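Local coordinates for LRR receptor-like serine/threonine-protein kinase RGI3 (Arabidopsis thaliana, PDB 5HZ0) that acts as a membrane receptor kinase for RGF peptide hormones, which maintain the root stem cell niche, this chain being most of its leucine-rich-repeat ectodomain, at residues E526-G531 with C551-G556; L571-N576 with L594-N599. The protein carries 5 engineered substitutions. One frame throughout, in Å; residues are numbered along the deposited sequence.

Interaction 1 (E526-G531 with C551-G556). With NAG (2-acetamido-2-deoxy-beta-D-glucopyranose), chain D.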
loop_
_atom_site.group_PDB
_atom_site.type_symbol
_atom_site.label_atom_id
_atom_site.label_comp_id
_atom_site.label_asym_id
_atom_site.label_seq_id
_atom_site.Cartn_x
_atom_site.Cartn_y
_atom_site.Cartn_z
ATOM N N GLU A 526 -0.814 35.531 9.506
ATOM C CA GLU A 526 -1.481 36.354 8.501
ATOM C C GLU A 526 -2.977 36.535 8.753
ATOM O O GLU A 526 -3.823 36.111 7.962
ATOM C CB GLU A 526 -1.285 35.764 7.120
ATOM C CG GLU A 526 -0.078 36.249 6.416
ATOM C CD GLU A 526 0.014 35.680 5.023
ATOM O OE1 GLU A 526 -0.493 36.341 4.095
ATOM O OE2 GLU A 526 0.573 34.572 4.859
ATOM N N ASN A 527 -3.294 37.185 9.857
ATOM C CA ASN A 527 -4.650 37.562 10.145
ATOM C C ASN A 527 -4.627 38.963 10.714
ATOM O O ASN A 527 -3.619 39.664 10.615
ATOM C CB ASN A 527 -5.307 36.566 11.110
ATOM C CG ASN A 527 -5.874 35.339 10.396
ATOM O OD1 ASN A 527 -6.917 35.424 9.761
ATOM N ND2 ASN A 527 -5.197 34.193 10.514
ATOM N N ASP A 528 -5.769 39.400 11.216
ATOM C CA ASP A 528 -5.896 40.654 11.938
ATOM C C ASP A 528 -5.959 40.544 13.469
ATOM O O ASP A 528 -6.509 41.430 14.115
ATOM C CB ASP A 528 -6.980 41.560 11.365
ATOM C CG ASP A 528 -6.731 43.015 11.678
ATOM O OD1 ASP A 528 -5.546 43.417 11.702
ATOM O OD2 ASP A 528 -7.713 43.751 11.914
ATOM N N PHE A 529 -5.543 39.414 14.037
ATOM C CA PHE A 529 -5.528 39.275 15.498
ATOM C C PHE A 529 -4.820 40.425 16.222
ATOM O O PHE A 529 -3.802 40.973 15.747
ATOM C CB PHE A 529 -4.877 37.961 15.918
ATOM C CG PHE A 529 -5.643 36.756 15.508
ATOM C CD1 PHE A 529 -6.871 36.476 16.081
ATOM C CD2 PHE A 529 -5.149 35.905 14.535
ATOM C CE1 PHE A 529 -7.578 35.365 15.702
ATOM C CE2 PHE A 529 -5.865 34.801 14.142
ATOM C CZ PHE A 529 -7.079 34.525 14.734
ATOM N N SER A 530 -5.374 40.788 17.374
ATOM C CA SER A 530 -4.895 41.939 18.129
ATOM C C SER A 530 -4.875 41.614 19.607
ATOM O O SER A 530 -5.222 40.498 20.014
ATOM C CB SER A 530 -5.799 43.151 17.891
ATOM O OG SER A 530 -7.084 42.951 18.473
ATOM N N GLY A 531 -4.474 42.595 20.411
ATOM C CA GLY A 531 -4.416 42.417 21.844
ATOM C C GLY A 531 -3.240 41.562 22.260
ATOM O O GLY A 531 -2.267 41.396 21.517
ATOM N N CYS A 551 2.593 37.832 11.506
ATOM C CA CYS A 551 1.806 38.708 10.637
ATOM C C CYS A 551 0.393 39.018 11.158
ATOM O O CYS A 551 -0.589 38.957 10.427
ATOM C CB CYS A 551 1.783 38.155 9.218
ATOM S SG CYS A 551 3.418 37.636 8.668
ATOM N N ASN A 552 0.320 39.353 12.438
ATOM C CA ASN A 552 -0.889 39.853 13.069
ATOM C C ASN A 552 -0.554 41.199 13.707
ATOM O O ASN A 552 0.494 41.776 13.445
ATOM C CB ASN A 552 -1.384 38.890 14.157
ATOM C CG ASN A 552 -2.171 37.718 13.601
ATOM O OD1 ASN A 552 -3.195 37.898 12.957
ATOM N ND2 ASN A 552 -1.703 36.511 13.870
ATOM N N ARG A 553 -1.478 41.714 14.502
ATOM C CA ARG A 553 -1.261 42.897 15.347
ATOM C C ARG A 553 -0.937 42.692 16.844
ATOM O O ARG A 553 -1.250 43.564 17.650
ATOM C CB ARG A 553 -2.321 43.969 15.109
ATOM C CG ARG A 553 -2.185 44.588 13.727
ATOM C CD ARG A 553 -3.254 45.639 13.468
ATOM N NE ARG A 553 -4.613 45.108 13.509
ATOM C CZ ARG A 553 -5.508 45.419 14.442
ATOM N NH1 ARG A 553 -5.185 46.255 15.424
ATOM N NH2 ARG A 553 -6.732 44.899 14.401
ATOM N N PHE A 554 -0.494 41.505 17.246
ATOM C CA PHE A 554 -0.258 41.244 18.667
ATOM C C PHE A 554 0.634 42.304 19.340
ATOM O O PHE A 554 1.604 42.793 18.744
ATOM C CB PHE A 554 0.310 39.839 18.892
ATOM C CG PHE A 554 -0.622 38.729 18.496
ATOM C CD1 PHE A 554 -1.844 38.554 19.157
ATOM C CD2 PHE A 554 -0.279 37.846 17.476
ATOM C CE1 PHE A 554 -2.702 37.528 18.796
ATOM C CE2 PHE A 554 -1.136 36.825 17.110
ATOM C CZ PHE A 554 -2.347 36.663 17.775
ATOM N N VAL A 555 0.268 42.679 20.564
ATOM C CA VAL A 555 1.057 43.606 21.379
ATOM C C VAL A 555 1.354 43.004 22.744
ATOM O O VAL A 555 1.007 41.851 23.025
ATOM C CB VAL A 555 0.340 44.951 21.601
ATOM C CG1 VAL A 555 0.173 45.710 20.285
ATOM C CG2 VAL A 555 -1.001 44.740 22.300
ATOM N N GLY A 556 1.990 43.795 23.598
ATOM C CA GLY A 556 2.390 43.330 24.910
ATOM C C GLY A 556 3.639 42.477 24.825
ATOM O O GLY A 556 4.402 42.571 23.860
HETATM C C1 NAG D . 4.112 31.587 9.670
HETATM C C2 NAG D . 5.031 30.799 8.740
HETATM C C3 NAG D . 5.494 31.653 7.551
HETATM C C4 NAG D . 4.276 32.248 6.831
HETATM C C5 NAG D . 3.531 33.082 7.873
HETATM C C6 NAG D . 2.305 33.818 7.339
HETATM C C7 NAG D . 6.736 29.141 9.478
HETATM C C8 NAG D . 7.844 28.895 10.469
HETATM N N2 NAG D . 6.131 30.328 9.560
HETATM O O3 NAG D . 6.277 30.861 6.692
HETATM O O4 NAG D . 4.568 32.967 5.621
HETATM O O5 NAG D . 3.106 32.246 8.922
HETATM O O6 NAG D . 1.383 32.913 6.766
HETATM O O7 NAG D . 6.452 28.276 8.648
#
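R553 NE donates to D528 OD1 at 2.6 Å, nearly straight (N-H...O angle 172°). The oxygen lies in the guanidinium plane. R553 NH2 reaches D528 OD2 at 2.9 Å, from above the carboxylate plane, so the salt bridge is side-on and bidentate, its two flat groups turned 43° apart. A bend at chi3 (-62°) folds the arginine back to the aspartate, and S530 CB lies over one guanidinium face.

Behind this pair the coils run side by side: R553 N donates to F529 O at 2.7 Å, and V555 N to G531 O at 3.0 Å. On the buried side the two phenylalanines point the same way, F554 CZ lying 3.4 Å from F529 CB. N552 ND2 reaches back to the carbonyls of L524 and L549, while N527 OD1 takes the N-H of L505, as in the asparagine ladder of leucine-rich repeats. At the far end E526 OE2 accepts from the O6 hydroxyl of NAG (chain D) at 2.7 Å. Phenylalanines and amides thus serve the interior, whereas the charged pair joins neighbouring repeats on the solvent-facing side, D528 being partly and R553 fully exposed, where solvent would probably temper its strength.

Interaction 2 (L571-N576 with L594-N599). With NAG (2-acetamido-2-deoxy-beta-D-glucopyranose), chain E; NAG (2-acetamido-2-deoxy-beta-D-glucopyranose), chain D.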
loop_
_atom_site.group_PDB
_atom_site.type_symbol
_atom_site.label_atom_id
_atom_site.label_comp_id
_atom_site.label_asym_id
_atom_site.label_seq_id
_atom_site.Cartn_x
_atom_site.Cartn_y
_atom_site.Cartn_z
ATOM N N LEU A 571 8.763 28.161 16.541
ATOM C CA LEU A 571 7.954 29.280 17.004
ATOM C C LEU A 571 8.205 30.526 16.158
ATOM O O LEU A 571 9.343 30.974 16.017
ATOM C CB LEU A 571 8.208 29.555 18.493
ATOM C CG LEU A 571 7.595 30.837 19.073
ATOM C CD1 LEU A 571 6.080 30.764 19.193
ATOM C CD2 LEU A 571 8.203 31.164 20.414
ATOM N N ASP A 572 7.136 31.061 15.581
ATOM C CA ASP A 572 7.178 32.262 14.765
ATOM C C ASP A 572 6.125 33.265 15.267
ATOM O O ASP A 572 4.908 33.066 15.093
ATOM C CB ASP A 572 6.866 31.869 13.322
ATOM C CG ASP A 572 7.189 32.963 12.320
ATOM O OD1 ASP A 572 7.315 34.131 12.724
ATOM O OD2 ASP A 572 7.311 32.649 11.114
ATOM N N VAL A 573 6.617 34.321 15.912
ATOM C CA VAL A 573 5.855 35.482 16.363
ATOM C C VAL A 573 6.080 36.735 15.502
ATOM O O VAL A 573 5.589 37.818 15.815
ATOM C CB VAL A 573 6.123 35.789 17.865
ATOM C CG1 VAL A 573 5.562 34.678 18.740
ATOM C CG2 VAL A 573 7.623 35.968 18.131
ATOM N N SER A 574 6.843 36.583 14.433
ATOM C CA SER A 574 7.362 37.711 13.663
ATOM C C SER A 574 6.278 38.595 13.052
ATOM O O SER A 574 5.118 38.187 12.951
ATOM C CB SER A 574 8.233 37.190 12.536
ATOM O OG SER A 574 7.412 36.642 11.519
ATOM N N HIS A 575 6.658 39.820 12.680
ATOM C CA HIS A 575 5.731 40.805 12.128
ATOM C C HIS A 575 4.538 41.085 13.048
ATOM O O HIS A 575 3.376 41.022 12.633
ATOM C CB HIS A 575 5.248 40.403 10.734
ATOM C CG HIS A 575 6.312 40.461 9.687
ATOM N ND1 HIS A 575 7.034 39.353 9.302
ATOM C CD2 HIS A 575 6.775 41.494 8.944
ATOM C CE1 HIS A 575 7.900 39.698 8.362
ATOM N NE2 HIS A 575 7.769 40.992 8.134
ATOM N N ASN A 576 4.840 41.397 14.304
ATOM C CA ASN A 576 3.830 41.859 15.248
ATOM C C ASN A 576 4.330 43.108 15.949
ATOM O O ASN A 576 5.346 43.678 15.552
ATOM C CB ASN A 576 3.470 40.773 16.265
ATOM C CG ASN A 576 2.490 39.775 15.714
ATOM O OD1 ASN A 576 1.319 40.091 15.513
ATOM N ND2 ASN A 576 2.955 38.560 15.472
ATOM N N LEU A 594 13.297 29.722 15.644
ATOM C CA LEU A 594 12.700 30.856 16.337
ATOM C C LEU A 594 12.706 32.049 15.405
ATOM O O LEU A 594 13.763 32.428 14.931
ATOM C CB LEU A 594 13.504 31.200 17.594
ATOM C CG LEU A 594 13.007 32.442 18.345
ATOM C CD1 LEU A 594 11.528 32.303 18.678
ATOM C CD2 LEU A 594 13.823 32.724 19.619
ATOM N N ASN A 595 11.540 32.620 15.111
ATOM C CA ASN A 595 11.500 33.841 14.325
ATOM C C ASN A 595 10.817 34.957 15.134
ATOM O O ASN A 595 9.593 34.929 15.349
ATOM C CB ASN A 595 10.795 33.576 12.992
ATOM C CG ASN A 595 10.974 34.700 11.989
ATOM O OD1 ASN A 595 11.289 35.826 12.373
ATOM N ND2 ASN A 595 10.753 34.416 10.685
ATOM N N ILE A 596 11.645 35.892 15.624
ATOM C CA ILE A 596 11.221 37.089 16.371
ATOM C C ILE A 596 11.278 38.438 15.622
ATOM O O ILE A 596 11.075 39.493 16.222
ATOM C CB ILE A 596 11.900 37.202 17.763
ATOM C CG1 ILE A 596 13.428 37.014 17.667
ATOM C CG2 ILE A 596 11.314 36.185 18.731
ATOM C CD1 ILE A 596 14.161 38.080 16.919
ATOM N N SER A 597 11.620 38.396 14.343
ATOM C CA SER A 597 11.888 39.593 13.555
ATOM C C SER A 597 10.679 40.497 13.349
ATOM O O SER A 597 9.543 40.088 13.535
ATOM C CB SER A 597 12.469 39.206 12.197
ATOM O OG SER A 597 11.460 38.720 11.332
ATOM N N TYR A 598 10.943 41.741 12.980
ATOM C CA TYR A 598 9.909 42.761 12.809
ATOM C C TYR A 598 8.953 42.850 13.992
ATOM O O TYR A 598 7.748 42.742 13.845
ATOM C CB TYR A 598 9.185 42.615 11.474
ATOM C CG TYR A 598 10.127 42.723 10.301
ATOM C CD1 TYR A 598 10.417 43.959 9.716
ATOM C CD2 TYR A 598 10.766 41.588 9.798
ATOM C CE1 TYR A 598 11.306 44.055 8.643
ATOM C CE2 TYR A 598 11.644 41.671 8.739
ATOM C CZ TYR A 598 11.907 42.905 8.163
ATOM O OH TYR A 598 12.785 42.975 7.107
ATOM N N ASN A 599 9.526 43.018 15.174
ATOM C CA ASN A 599 8.761 43.309 16.365
ATOM C C ASN A 599 9.396 44.499 17.059
ATOM O O ASN A 599 10.317 45.120 16.529
ATOM C CB ASN A 599 8.693 42.096 17.304
ATOM C CG ASN A 599 7.508 41.173 17.002
ATOM O OD1 ASN A 599 6.351 41.536 17.232
ATOM N ND2 ASN A 599 7.799 39.964 16.516
HETATM C C1 NAG E . 10.428 33.049 10.342
HETATM C C2 NAG E . 9.765 33.154 8.962
HETATM C C3 NAG E . 9.553 31.795 8.284
HETATM C C4 NAG E . 10.790 30.909 8.379
HETATM C C5 NAG E . 11.306 30.902 9.819
HETATM C C6 NAG E . 12.611 30.137 9.975
HETATM C C7 NAG E . 8.099 34.745 8.178
HETATM C C8 NAG E . 6.812 35.462 8.475
HETATM N N2 NAG E . 8.499 33.857 9.081
HETATM O O3 NAG E . 9.320 32.018 6.921
HETATM O O4 NAG E . 10.504 29.619 7.862
HETATM O O5 NAG E . 11.565 32.230 10.236
HETATM O O6 NAG E . 13.637 30.824 9.284
HETATM O O7 NAG E . 8.725 34.954 7.140
HETATM C C1 NAG D . 4.112 31.587 9.670
HETATM C C2 NAG D . 5.031 30.799 8.740
HETATM C C3 NAG D . 5.494 31.653 7.551
HETATM C C4 NAG D . 4.276 32.248 6.831
HETATM C C5 NAG D . 3.531 33.082 7.873
HETATM C C6 NAG D . 2.305 33.818 7.339
HETATM C C7 NAG D . 6.736 29.141 9.478
HETATM C C8 NAG D . 7.844 28.895 10.469
HETATM N N2 NAG D . 6.131 30.328 9.560
HETATM O O3 NAG D . 6.277 30.861 6.692
HETATM O O4 NAG D . 4.568 32.967 5.621
HETATM O O5 NAG D . 3.106 32.246 8.922
HETATM O O6 NAG D . 1.383 32.913 6.766
HETATM O O7 NAG D . 6.452 28.276 8.648
#
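The parallel strand ladder of the leucine-rich-repeat solenoid pairs L571 with L594 and D572 with N595, then passes into the asparagine ladder at N576 and N599. N595 N donates to L571 O at 2.9 Å, and N595 O accepts from V573 N at 3.1 Å. The leucines share one face of the strands, lying side by side in the interior, and V573 CG2 packs on I596 CG2.

Beyond the strands V573 O is gripped twice: N576 ND2 lies 2.8 Å from it and N599 ND2 3.2 Å, from opposite faces of the carbonyl plane. The N599 bond is almost straight, at 176°, while N599 OD1 takes the N-H of L578 and N576 OD1 that of F554.

On the other face D572 CG stands anti to its backbone N (chi1 -167°), which lets OD1 close an Asx turn with S574 N and accept S574 OG at 2.8 Å. N595 OD1 repeats the turn with S597, and N595 ND2 is bonded covalently to NAG (chain E). D572 OD2 accepts from the acetamide N-H (N2) of that sugar at 2.6 Å and from that of NAG (chain D) at 3.0 Å. At the exposed turn H575 and Y598 lie side by side, near parallel (planes 7° apart) but slid until the rings barely overlap, Y598 CB over one imidazole face. With four N-H or O-H donors around its two oxygens, the D572 carboxylate is probably favoured in its charged form and links two glycans to the strand surface.

Both contacts join successive turns of one solenoid near its C-terminal end, their centres about 11 Å apart. Interaction 2 is the more buried, with strand pairing at its start and only H575 and Y598 exposed; interaction 1 lies farther along the coils, is partly buried, and adds a salt bridge that interaction 2 lacks. The segments 551-556 and 571-576 lie on adjacent repeats and touch directly: C551 N probably bonds to S574 O, and F554 N to N576 OD1, so the asparagine ladder runs from one contact into the other. NAG (chain D) spans them as well, using its hydroxymethyl oxygen at E526 and its acetamide nitrogen at D572.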